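Local atomic coordinates of Alpha/beta hydrolase fold protein (Nakamurella multipartita, PDB entry 4Y7D), a protein that probably acts as a hydrolase of the alpha/beta hydrolase fold, although its natural substrate is not established. Residues G247-V253 and A275-L279. Numbering follows the deposited sequence.
Sequences GTADSDV and AGTHL
A buried aspartate holds a histidine and its own loop at once. Asp250 (chi1 t) accepts from His278 ND1 at OD2 (2.8 Å). Its OD1 takes Asp252 N (2.8 Å), an Asx turn, and Val253 N lies 3.0 Å from Asp250 OD1, the two bonds together an Asx motif that holds the carboxylate in place. His278, chi1 t, carries Asp252 CB over one ring face, a CH-pi contact 3.7 Å from the centroid, and its NE2 hydrogen-bonds Ser107 OG. Upstream, Gly247 to Asp250 form a type I turn. Gly247 and Gly276 bring their CA atoms to 3.8 Å, where a CB on either would clash; Ala249 N donates to Gly276 O (2.8 Å), and Ala275 N, on a residue with positive phi, to Thr248 OG1 (2.8 Å). One water takes Gly247 N (2.9 Å) and lies in reach of Asp250 OD2 (2.7 Å) and Thr277 O (2.8 Å). These loops follow strands 242-247 and 269-273, where alpha/beta hydrolases usually place the acid and histidine; with Ser107 the arrangement is consistent with their Ser-His-Asp catalytic triad.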
# COMPACT_ATOMS: atom_id res chain seq x y z
N GLY A 247 -1.52 -10.50 7.70
CA GLY A 247 -2.73 -11.27 7.98
C GLY A 247 -2.49 -12.70 7.59
O GLY A 247 -2.02 -12.99 6.47
N THR A 248 -2.83 -13.64 8.49
CA THR A 248 -2.43 -15.03 8.25
C THR A 248 -3.17 -15.71 7.10
O THR A 248 -2.70 -16.73 6.59
CB THR A 248 -2.60 -15.91 9.50
OG1 THR A 248 -3.99 -16.15 9.79
CG2 THR A 248 -1.85 -15.33 10.66
N ALA A 249 -4.30 -15.14 6.70
CA ALA A 249 -5.11 -15.69 5.61
C ALA A 249 -4.94 -14.90 4.30
O ALA A 249 -5.71 -15.11 3.38
CB ALA A 249 -6.55 -15.69 6.00
N ASP A 250 -3.88 -14.10 4.18
CA ASP A 250 -3.68 -13.23 3.02
C ASP A 250 -3.43 -14.14 1.81
O ASP A 250 -2.48 -14.94 1.82
CB ASP A 250 -2.46 -12.36 3.26
CG ASP A 250 -2.34 -11.20 2.32
OD1 ASP A 250 -2.73 -11.28 1.12
OD2 ASP A 250 -1.82 -10.18 2.79
N SER A 251 -4.25 -13.97 0.76
CA SER A 251 -4.08 -14.75 -0.46
C SER A 251 -3.46 -13.92 -1.58
O SER A 251 -3.33 -14.41 -2.70
CB SER A 251 -5.45 -15.25 -0.91
OG SER A 251 -6.29 -14.15 -1.24
N ASP A 252 -3.13 -12.68 -1.30
CA ASP A 252 -2.64 -11.75 -2.31
C ASP A 252 -1.10 -11.65 -2.20
O ASP A 252 -0.36 -11.98 -3.15
CB ASP A 252 -3.31 -10.40 -2.04
CG ASP A 252 -3.18 -9.42 -3.21
OD1 ASP A 252 -2.12 -9.46 -3.85
OD2 ASP A 252 -4.13 -8.62 -3.46
N VAL A 253 -0.60 -11.26 -1.03
CA VAL A 253 0.83 -11.30 -0.74
C VAL A 253 1.04 -12.31 0.37
O VAL A 253 0.59 -12.10 1.53
CB VAL A 253 1.37 -9.91 -0.36
CG1 VAL A 253 2.83 -9.97 0.11
CG2 VAL A 253 1.22 -8.97 -1.54
N ALA A 275 -6.36 -14.96 10.80
CA ALA A 275 -7.51 -14.95 9.88
C ALA A 275 -7.63 -13.60 9.18
O ALA A 275 -8.69 -13.21 8.70
CB ALA A 275 -8.81 -15.37 10.59
N GLY A 276 -6.53 -12.88 9.07
CA GLY A 276 -6.53 -11.60 8.35
C GLY A 276 -6.34 -11.79 6.86
O GLY A 276 -5.51 -12.58 6.42
N THR A 277 -7.11 -11.04 6.09
CA THR A 277 -6.96 -10.95 4.63
C THR A 277 -5.86 -9.94 4.27
O THR A 277 -5.19 -9.40 5.14
CB THR A 277 -8.28 -10.44 3.98
OG1 THR A 277 -8.53 -9.08 4.38
CG2 THR A 277 -9.42 -11.28 4.36
N HIS A 278 -5.68 -9.67 2.99
CA HIS A 278 -4.75 -8.64 2.55
C HIS A 278 -5.06 -7.24 3.14
O HIS A 278 -4.15 -6.41 3.27
CB HIS A 278 -4.71 -8.59 1.02
CG HIS A 278 -3.51 -7.89 0.47
ND1 HIS A 278 -2.22 -8.16 0.90
CD2 HIS A 278 -3.40 -7.01 -0.55
CE1 HIS A 278 -1.37 -7.46 0.17
NE2 HIS A 278 -2.06 -6.76 -0.71
N LEU A 279 -6.31 -6.98 3.53
CA LEU A 279 -6.73 -5.69 4.08
C LEU A 279 -6.71 -5.67 5.61
O LEU A 279 -7.12 -4.68 6.24
CB LEU A 279 -8.18 -5.37 3.64
CG LEU A 279 -8.38 -4.89 2.19
CD1 LEU A 279 -8.09 -5.95 1.17
CD2 LEU A 279 -9.80 -4.36 2.00
O HOH W 1 -2.38 -9.12 5.25